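Local coordinates for argonaute protein (Marinitoga piezophila, PDB 5I4A) that uses short guide RNAs with a 5' hydroxyl to bind complementary nucleic acid targets and acts as an RNA-guided endonuclease on single-stranded DNA, at residues K134-H138 / T549-S553; N567-Y571 / V582-I586; S147-K151 / G236-I240. All coordinates share one frame; numbering follows the deposited sequence.

Overall arrangement
The three contacts join parts of a multidomain Argonaute: linker L2 meets linker L1 in contact 3, L1 meets the PIWI domain in contact 1, and contact 2 lies within PIWI. Contacts 1 and 3 have centres 10 Å apart and use neighbouring strands, 127-140 and 143-156, of one sheet. The centres of contacts 1 and 2 are 13 Å apart; Thr549 OG1 and Glu583 OE2, at 2.6 Å, join them by a probable hydrogen bond. Contacts 2 and 3 do not touch. Guide RNA phosphates are held at contact 1, while in contact 2 the Val582 side chain is about 9 Å from those of Asp519 and Asn627, assigned to the catalytic site.

Contact 1: residues K134-H138 / T549-S553; sequences KIKIH and TNINS. With nucleotides of chain B.
Asn550, in a PIWI-domain loop, reaches across to Lys134 on strand 127-140 of linker L1, part of an antiparallel sheet, so a domain interface is built from a loop laid over a strand. The polar link is one hydrogen bond: Asn550 ND2 donates to Lys134 O over 2.9 Å, with an N-H...O angle of 155°. The amide keeps the acceptor close to its own plane, yet approaches the carbonyl from well above the carbonyl plane. With CG anti to the backbone nitrogen (chi1 -158°), Asn550 also brings OD1 to 3.4 Å from Lys134 CG, while its CB lies against Lys136 CG.

Hydrogen bonds to the guide phosphates are the second kind of contact. The extended chain of Lys134 carries NZ between two phosphates, 2.8 Å from OP1 of C9 and 3.0 Å from OP1 of U10, both of chain B. Lys136 bends at chi2 (-60°), which turns its end off the loop to A11 of chain B, where NZ is 2.8 Å from OP1.

Packing completes the interface. His138, whose NE2 lies doubtfully close to Ser147 OG, probably as a hydrogen bond, offers a ring face to Ile551: CD1 stands 3.8 Å from the ring centroid in a CH-pi contact.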
loop_
_atom_site.group_PDB
_atom_site.type_symbol
_atom_site.label_atom_id
_atom_site.label_comp_id
_atom_site.label_asym_id
_atom_site.label_seq_id
_atom_site.Cartn_x
_atom_site.Cartn_y
_atom_site.Cartn_z
ATOM N N LYS A 134 5.316 -14.146 -9.806
ATOM C CA LYS A 134 5.661 -13.785 -8.439
ATOM C C LYS A 134 5.207 -14.899 -7.506
ATOM O O LYS A 134 4.056 -15.346 -7.576
ATOM C CB LYS A 134 5.019 -12.458 -8.034
ATOM C CG LYS A 134 5.195 -12.134 -6.563
ATOM C CD LYS A 134 5.043 -10.650 -6.285
ATOM C CE LYS A 134 5.159 -10.372 -4.793
ATOM N NZ LYS A 134 5.340 -8.927 -4.500
ATOM N N ILE A 135 6.110 -15.335 -6.630
ATOM C CA ILE A 135 5.922 -16.530 -5.820
ATOM C C ILE A 135 6.025 -16.147 -4.350
ATOM O O ILE A 135 6.957 -15.438 -3.955
ATOM C CB ILE A 135 6.959 -17.612 -6.175
ATOM C CG1 ILE A 135 7.033 -17.813 -7.690
ATOM C CG2 ILE A 135 6.612 -18.910 -5.505
ATOM C CD1 ILE A 135 5.815 -18.476 -8.283
ATOM N N LYS A 136 5.076 -16.621 -3.544
ATOM C CA LYS A 136 5.084 -16.391 -2.106
ATOM C C LYS A 136 4.671 -17.667 -1.385
ATOM O O LYS A 136 3.964 -18.511 -1.940
ATOM C CB LYS A 136 4.151 -15.237 -1.715
ATOM C CG LYS A 136 4.668 -13.866 -2.117
ATOM C CD LYS A 136 6.006 -13.584 -1.461
ATOM C CE LYS A 136 6.418 -12.135 -1.639
ATOM N NZ LYS A 136 7.458 -11.748 -0.645
ATOM N N ILE A 137 5.120 -17.795 -0.139
ATOM C CA ILE A 137 4.896 -18.984 0.677
ATOM C C ILE A 137 3.885 -18.644 1.762
ATOM O O ILE A 137 4.015 -17.618 2.442
ATOM C CB ILE A 137 6.211 -19.497 1.291
ATOM C CG1 ILE A 137 7.165 -19.970 0.193
ATOM C CG2 ILE A 137 5.942 -20.612 2.291
ATOM C CD1 ILE A 137 8.514 -20.416 0.712
ATOM N N HIS A 138 2.887 -19.509 1.932
ATOM C CA HIS A 138 1.800 -19.273 2.867
ATOM C C HIS A 138 1.615 -20.486 3.763
ATOM O O HIS A 138 1.690 -21.629 3.303
ATOM C CB HIS A 138 0.502 -18.961 2.121
ATOM C CG HIS A 138 0.660 -17.917 1.063
ATOM N ND1 HIS A 138 0.579 -16.567 1.330
ATOM C CD2 HIS A 138 0.916 -18.023 -0.263
ATOM C CE1 HIS A 138 0.768 -15.888 0.213
ATOM N NE2 HIS A 138 0.977 -16.747 -0.767
ATOM N N THR A 549 -0.850 -8.951 -0.518
ATOM C CA THR A 549 -0.957 -10.403 -0.579
ATOM C C THR A 549 -0.873 -10.877 -2.025
ATOM O O THR A 549 -1.367 -10.217 -2.948
ATOM C CB THR A 549 -2.255 -10.895 0.069
ATOM O OG1 THR A 549 -2.266 -12.328 0.088
ATOM C CG2 THR A 549 -3.465 -10.408 -0.695
ATOM N N ASN A 550 -0.219 -12.017 -2.219
ATOM C CA ASN A 550 -0.009 -12.595 -3.538
ATOM C C ASN A 550 -1.107 -13.577 -3.931
ATOM O O ASN A 550 -1.093 -14.090 -5.055
ATOM C CB ASN A 550 1.352 -13.299 -3.580
ATOM C CG ASN A 550 1.887 -13.456 -4.984
ATOM O OD1 ASN A 550 1.929 -12.498 -5.753
ATOM N ND2 ASN A 550 2.295 -14.671 -5.332
ATOM N N ILE A 551 -2.051 -13.848 -3.037
ATOM C CA ILE A 551 -3.123 -14.799 -3.314
ATOM C C ILE A 551 -4.191 -14.111 -4.150
ATOM O O ILE A 551 -4.717 -13.058 -3.766
ATOM C CB ILE A 551 -3.708 -15.351 -2.006
ATOM C CG1 ILE A 551 -2.620 -16.075 -1.210
ATOM C CG2 ILE A 551 -4.891 -16.269 -2.296
ATOM C CD1 ILE A 551 -3.001 -16.377 0.225
ATOM N N ASN A 552 -4.519 -14.702 -5.292
ATOM C CA ASN A 552 -5.448 -14.069 -6.216
ATOM C C ASN A 552 -6.124 -15.157 -7.045
ATOM O O ASN A 552 -6.095 -16.337 -6.684
ATOM C CB ASN A 552 -4.709 -13.024 -7.069
ATOM C CG ASN A 552 -5.553 -11.803 -7.351
ATOM O OD1 ASN A 552 -6.768 -11.903 -7.519
ATOM N ND2 ASN A 552 -4.917 -10.640 -7.394
ATOM N N SER A 553 -6.725 -14.758 -8.164
ATOM C CA SER A 553 -7.522 -15.662 -8.982
ATOM C C SER A 553 -7.850 -14.983 -10.302
ATOM O O SER A 553 -7.852 -13.753 -10.404
ATOM C CB SER A 553 -8.814 -16.062 -8.269
ATOM O OG SER A 553 -9.728 -16.659 -9.173
ATOM P P C B 9 6.651 -5.761 -6.073
ATOM O OP1 C B 9 6.103 -7.086 -6.456
ATOM O OP2 C B 9 5.941 -4.527 -6.493
ATOM O "O5'" C B 9 6.815 -5.734 -4.488
ATOM C "C5'" C B 9 7.448 -6.807 -3.807
ATOM C "C4'" C B 9 8.492 -6.321 -2.835
ATOM O "O4'" C B 9 9.099 -5.104 -3.340
ATOM C "C3'" C B 9 7.992 -5.943 -1.449
ATOM O "O3'" C B 9 7.842 -7.066 -0.595
ATOM C "C2'" C B 9 9.053 -4.960 -0.972
ATOM O "O2'" C B 9 10.209 -5.651 -0.525
ATOM C "C1'" C B 9 9.400 -4.234 -2.270
ATOM P P U B 10 6.390 -7.698 -0.314
ATOM O OP1 U B 10 5.951 -8.354 -1.568
ATOM O OP2 U B 10 5.556 -6.614 0.259
ATOM O "O5'" U B 10 6.675 -8.814 0.784
ATOM O "O3'" U B 10 7.075 -12.013 3.823
ATOM P P A B 11 7.865 -13.268 3.210
ATOM O OP1 A B 11 8.201 -12.955 1.799
ATOM O OP2 A B 11 7.102 -14.500 3.534
ATOM O "O5'" A B 11 9.233 -13.292 4.020
ATOM C "C5'" A B 11 9.304 -13.832 5.330
ATOM C "C4'" A B 11 10.728 -14.138 5.700
ATOM O "O4'" A B 11 11.194 -15.252 4.893
ATOM C "C3'" A B 11 11.710 -13.011 5.409
ATOM O "O3'" A B 11 11.800 -12.038 6.444
ATOM C "C2'" A B 11 13.013 -13.749 5.125
ATOM O "O2'" A B 11 13.669 -14.133 6.325
ATOM C "C1'" A B 11 12.502 -15.004 4.428
ATOM N N9 A B 11 12.443 -14.828 2.967
ATOM C C8 A B 11 11.440 -14.287 2.192
ATOM N N7 A B 11 11.712 -14.284 0.908
ATOM C C5 A B 11 12.978 -14.861 0.844
ATOM C C6 A B 11 13.846 -15.155 -0.221
ATOM N N6 A B 11 13.563 -14.898 -1.506
ATOM N N1 A B 11 15.027 -15.730 0.080
ATOM C C2 A B 11 15.329 -15.998 1.357
ATOM N N3 A B 11 14.600 -15.768 2.443
ATOM C C4 A B 11 13.432 -15.195 2.105
#

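Contact 2: residues N567-Y571 / V582-I586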
loop_
_atom_site.group_PDB
_atom_site.type_symbol
_atom_site.label_atom_id
_atom_site.label_comp_id
_atom_site.label_asym_id
_atom_site.label_seq_id
_atom_site.Cartn_x
_atom_site.Cartn_y
_atom_site.Cartn_z
ATOM N N ASN A 567 -8.047 -18.410 11.255
ATOM C CA ASN A 567 -7.586 -17.101 11.702
ATOM C C ASN A 567 -7.097 -16.212 10.566
ATOM O O ASN A 567 -6.567 -15.129 10.834
ATOM C CB ASN A 567 -6.475 -17.264 12.743
ATOM C CG ASN A 567 -7.010 -17.612 14.117
ATOM O OD1 ASN A 567 -7.524 -18.708 14.339
ATOM N ND2 ASN A 567 -6.884 -16.677 15.053
ATOM N N THR A 568 -7.258 -16.624 9.310
ATOM C CA THR A 568 -6.696 -15.889 8.183
ATOM C C THR A 568 -7.753 -15.724 7.103
ATOM O O THR A 568 -8.298 -16.716 6.608
ATOM C CB THR A 568 -5.463 -16.603 7.623
ATOM O OG1 THR A 568 -4.701 -17.144 8.709
ATOM C CG2 THR A 568 -4.587 -15.625 6.858
ATOM N N TYR A 569 -8.031 -14.474 6.736
ATOM C CA TYR A 569 -8.985 -14.147 5.686
ATOM C C TYR A 569 -8.333 -13.220 4.670
ATOM O O TYR A 569 -7.299 -12.600 4.931
ATOM C CB TYR A 569 -10.247 -13.469 6.243
ATOM C CG TYR A 569 -11.145 -14.356 7.076
ATOM C CD1 TYR A 569 -10.755 -14.783 8.337
ATOM C CD2 TYR A 569 -12.398 -14.741 6.613
ATOM C CE1 TYR A 569 -11.575 -15.584 9.106
ATOM C CE2 TYR A 569 -13.229 -15.542 7.379
ATOM C CZ TYR A 569 -12.811 -15.958 8.624
ATOM O OH TYR A 569 -13.633 -16.753 9.390
ATOM N N ILE A 570 -8.961 -13.130 3.500
ATOM C CA ILE A 570 -8.573 -12.189 2.457
ATOM C C ILE A 570 -9.832 -11.514 1.949
ATOM O O ILE A 570 -10.801 -12.194 1.594
ATOM C CB ILE A 570 -7.845 -12.874 1.285
ATOM C CG1 ILE A 570 -6.673 -13.708 1.778
ATOM C CG2 ILE A 570 -7.359 -11.839 0.279
ATOM C CD1 ILE A 570 -5.956 -14.412 0.661
ATOM N N TYR A 571 -9.823 -10.187 1.903
ATOM C CA TYR A 571 -10.881 -9.460 1.225
ATOM C C TYR A 571 -10.305 -8.735 0.017
ATOM O O TYR A 571 -9.136 -8.337 0.002
ATOM C CB TYR A 571 -11.604 -8.482 2.165
ATOM C CG TYR A 571 -10.856 -7.222 2.545
ATOM C CD1 TYR A 571 -10.839 -6.116 1.702
ATOM C CD2 TYR A 571 -10.211 -7.119 3.770
ATOM C CE1 TYR A 571 -10.171 -4.956 2.053
ATOM C CE2 TYR A 571 -9.544 -5.961 4.132
ATOM C CZ TYR A 571 -9.526 -4.884 3.269
ATOM O OH TYR A 571 -8.864 -3.730 3.622
ATOM N N VAL A 582 -6.350 -8.036 0.144
ATOM C CA VAL A 582 -5.857 -7.566 1.432
ATOM C C VAL A 582 -6.008 -8.706 2.427
ATOM O O VAL A 582 -7.130 -9.141 2.711
ATOM C CB VAL A 582 -6.606 -6.315 1.924
ATOM C CG1 VAL A 582 -6.141 -5.946 3.317
ATOM C CG2 VAL A 582 -6.396 -5.155 0.965
ATOM N N GLU A 583 -4.885 -9.190 2.947
ATOM C CA GLU A 583 -4.886 -10.297 3.892
ATOM C C GLU A 583 -5.107 -9.788 5.308
ATOM O O GLU A 583 -4.548 -8.766 5.710
ATOM C CB GLU A 583 -3.569 -11.070 3.820
ATOM C CG GLU A 583 -3.726 -12.513 3.402
ATOM C CD GLU A 583 -2.419 -13.273 3.439
ATOM O OE1 GLU A 583 -2.040 -13.749 4.530
ATOM O OE2 GLU A 583 -1.767 -13.386 2.377
ATOM N N VAL A 584 -5.929 -10.511 6.063
ATOM C CA VAL A 584 -6.265 -10.164 7.438
ATOM C C VAL A 584 -6.037 -11.403 8.294
ATOM O O VAL A 584 -6.660 -12.445 8.055
ATOM C CB VAL A 584 -7.718 -9.674 7.569
ATOM C CG1 VAL A 584 -7.973 -9.123 8.954
ATOM C CG2 VAL A 584 -8.034 -8.629 6.508
ATOM N N LYS A 585 -5.154 -11.293 9.284
ATOM C CA LYS A 585 -4.801 -12.419 10.145
ATOM C C LYS A 585 -5.016 -12.031 11.599
ATOM O O LYS A 585 -4.360 -11.113 12.099
ATOM C CB LYS A 585 -3.350 -12.852 9.925
ATOM C CG LYS A 585 -2.902 -13.971 10.854
ATOM C CD LYS A 585 -1.413 -14.246 10.743
ATOM C CE LYS A 585 -1.034 -15.450 11.577
ATOM N NZ LYS A 585 -1.622 -15.371 12.949
ATOM N N ILE A 586 -5.913 -12.741 12.280
ATOM C CA ILE A 586 -6.166 -12.514 13.703
ATOM C C ILE A 586 -5.035 -13.181 14.480
ATOM O O ILE A 586 -5.063 -14.388 14.721
ATOM C CB ILE A 586 -7.535 -13.047 14.133
ATOM C CG1 ILE A 586 -8.624 -12.588 13.161
ATOM C CG2 ILE A 586 -7.860 -12.580 15.547
ATOM C CD1 ILE A 586 -8.877 -11.096 13.183
#
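Val584 and Tyr569 exchange a pair of short backbone hydrogen bonds in this antiparallel hairpin: Val584 N to Tyr569 O is 2.7 Å, and Tyr569 N to Val584 O is 2.8 Å. Tyr571 and Val582 form a second hydrogen-bonded pair. At the other end Asn567 uses both backbone and side chain: its backbone O accepts from Ile586 N at 2.9 Å, and its ND2 donates to Ile586 O, also over 2.9 Å, meeting a lone pair in the carbonyl plane. The amide thus grips Ile586 in place of a backbone N-H.

Packing divides between the two faces. On one, Tyr571 and Val582 lie side by side; a chi1 of 74° puts the tyrosine CG between the backbone N and the carbonyl carbon, which folds the ring over Val582. Val582 CB is 3.7 Å from the ring centroid, a CH-pi contact, while Val584 CG2 reaches the ring edge, 3.8 Å from CD2. On the other face Ile570 CG1 meets Glu583 CG at 3.6 Å.

The hairpin belongs to the central sheet of the RNase H-like PIWI domain. Strands 560-565 and 539-546 flank it, helix 595-605 packs on the Tyr569, Tyr571 and Val584 face, and Ile551 lies against Ile570 and Glu583.

Contact 3: residues S147-K151 / G236-I240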
loop_
_atom_site.group_PDB
_atom_site.type_symbol
_atom_site.label_atom_id
_atom_site.label_comp_id
_atom_site.label_asym_id
_atom_site.label_seq_id
_atom_site.Cartn_x
_atom_site.Cartn_y
_atom_site.Cartn_z
ATOM N N SER A 147 1.729 -19.482 -3.522
ATOM C CA SER A 147 0.940 -18.677 -4.441
ATOM C C SER A 147 1.793 -18.331 -5.654
ATOM O O SER A 147 2.958 -17.947 -5.515
ATOM C CB SER A 147 0.407 -17.408 -3.771
ATOM O OG SER A 147 1.440 -16.656 -3.155
ATOM N N ILE A 148 1.214 -18.499 -6.839
ATOM C CA ILE A 148 1.896 -18.264 -8.104
ATOM C C ILE A 148 1.062 -17.240 -8.857
ATOM O O ILE A 148 0.000 -17.571 -9.401
ATOM C CB ILE A 148 2.065 -19.548 -8.923
ATOM C CG1 ILE A 148 2.827 -20.608 -8.121
ATOM C CG2 ILE A 148 2.794 -19.256 -10.222
ATOM C CD1 ILE A 148 3.012 -21.921 -8.872
ATOM N N LEU A 149 1.532 -15.993 -8.890
ATOM C CA LEU A 149 0.791 -14.921 -9.533
ATOM C C LEU A 149 1.407 -14.620 -10.889
ATOM O O LEU A 149 2.495 -14.024 -10.946
ATOM C CB LEU A 149 0.796 -13.668 -8.664
ATOM C CG LEU A 149 0.036 -12.486 -9.268
ATOM C CD1 LEU A 149 -1.461 -12.744 -9.211
ATOM C CD2 LEU A 149 0.395 -11.187 -8.565
ATOM N N PRO A 150 0.776 -15.011 -11.992
ATOM C CA PRO A 150 1.262 -14.575 -13.302
ATOM C C PRO A 150 1.130 -13.067 -13.449
ATOM O O PRO A 150 0.137 -12.465 -13.032
ATOM C CB PRO A 150 0.358 -15.326 -14.286
ATOM C CG PRO A 150 -0.859 -15.679 -13.498
ATOM C CD PRO A 150 -0.377 -15.919 -12.102
ATOM N N LYS A 151 2.156 -12.456 -14.028
ATOM C CA LYS A 151 2.154 -11.026 -14.312
ATOM C C LYS A 151 3.107 -10.782 -15.477
ATOM O O LYS A 151 3.521 -11.721 -16.167
ATOM C CB LYS A 151 2.532 -10.211 -13.068
ATOM C CG LYS A 151 4.002 -10.291 -12.683
ATOM C CD LYS A 151 4.401 -9.156 -11.752
ATOM C CE LYS A 151 3.967 -9.421 -10.322
ATOM N NZ LYS A 151 4.659 -8.507 -9.371
ATOM N N GLY A 236 -1.468 -17.031 -18.440
ATOM C CA GLY A 236 -0.393 -17.217 -17.479
ATOM C C GLY A 236 -0.778 -18.148 -16.348
ATOM O O GLY A 236 0.014 -19.000 -15.937
ATOM N N PHE A 237 -1.999 -17.994 -15.821
ATOM C CA PHE A 237 -2.507 -18.955 -14.845
ATOM C C PHE A 237 -2.548 -20.358 -15.435
ATOM O O PHE A 237 -2.244 -21.340 -14.747
ATOM C CB PHE A 237 -3.902 -18.548 -14.364
ATOM C CG PHE A 237 -3.906 -17.478 -13.302
ATOM C CD1 PHE A 237 -3.512 -17.768 -12.004
ATOM C CD2 PHE A 237 -4.335 -16.192 -13.595
ATOM C CE1 PHE A 237 -3.527 -16.790 -11.023
ATOM C CE2 PHE A 237 -4.351 -15.210 -12.618
ATOM C CZ PHE A 237 -3.945 -15.510 -11.332
ATOM N N LYS A 238 -2.914 -20.470 -16.716
ATOM C CA LYS A 238 -3.044 -21.766 -17.369
ATOM C C LYS A 238 -1.710 -22.320 -17.863
ATOM O O LYS A 238 -1.585 -23.538 -18.029
ATOM C CB LYS A 238 -4.039 -21.664 -18.532
ATOM C CG LYS A 238 -4.301 -22.978 -19.254
ATOM C CD LYS A 238 -5.745 -23.110 -19.704
ATOM C CE LYS A 238 -5.992 -24.477 -20.326
ATOM N NZ LYS A 238 -7.164 -25.161 -19.711
ATOM N N LYS A 239 -0.711 -21.469 -18.091
ATOM C CA LYS A 239 0.609 -21.950 -18.482
ATOM C C LYS A 239 1.450 -22.418 -17.301
ATOM O O LYS A 239 2.572 -22.886 -17.512
ATOM C CB LYS A 239 1.369 -20.858 -19.242
ATOM C CG LYS A 239 1.239 -20.939 -20.756
ATOM C CD LYS A 239 1.815 -19.698 -21.419
ATOM C CE LYS A 239 2.941 -20.045 -22.376
ATOM N NZ LYS A 239 3.658 -18.822 -22.830
ATOM N N ILE A 240 0.933 -22.307 -16.073
ATOM C CA ILE A 240 1.729 -22.660 -14.893
ATOM C C ILE A 240 2.243 -24.094 -14.936
ATOM O O ILE A 240 3.449 -24.300 -14.710
ATOM C CB ILE A 240 0.931 -22.361 -13.612
ATOM C CG1 ILE A 240 0.744 -20.855 -13.433
ATOM C CG2 ILE A 240 1.619 -22.970 -12.397
ATOM C CD1 ILE A 240 -0.003 -20.480 -12.172
#
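Gly236 O, on the short helix 234-238 of linker L2, is met by two groups: the hydroxyl of Tyr133, on strand 127-140, and, in a weak local bond, Lys239 N at 3.4 Å. The Tyr133 bond ties the helix to the strand next to 143-156 in the linker L1 sheet, and the result is a helix-on-sheet contact between the two linkers. No hydrogen bond runs between residues 147-151 and 236-240 themselves; the junction depends on apolar surfaces.

Pro150 is the centre of it. Its CB rests against the bare backbone of Gly236, 3.7 Å from that residue's C, with no side chain in between. The pyrrolidine ring then continues over Phe237, the two side chains crossing at about a right angle. With CG beside its backbone N (chi1 -81°), Phe237 swings its ring under the proline, and Pro150 CD comes to 3.4 Å from Phe237 CE1. A proline has no N-H to give to a neighbouring strand, but the backbone bonds to strand 127-140 are made by Leu149 and Lys151 on either side of it. Leu149 starts off away from the helix and packs on Asn550; only its CD1 returns to Phe237, 4.3 Å from CZ.

A second apolar pair, Ile148 and Ile240, meets where helix 234-238 has ended and helix 240-243 begins. Here Ile148 CG2 is 3.6 Å from Ile240 CD1, and Tyr133 touches both isoleucines as well as Pro150, approaching from the adjacent strand. Directly over the aromatic ring, in a CH-pi contact, Pro150 CG sits 3.4 Å from the centroid of the Phe237 ring, 7° off its normal.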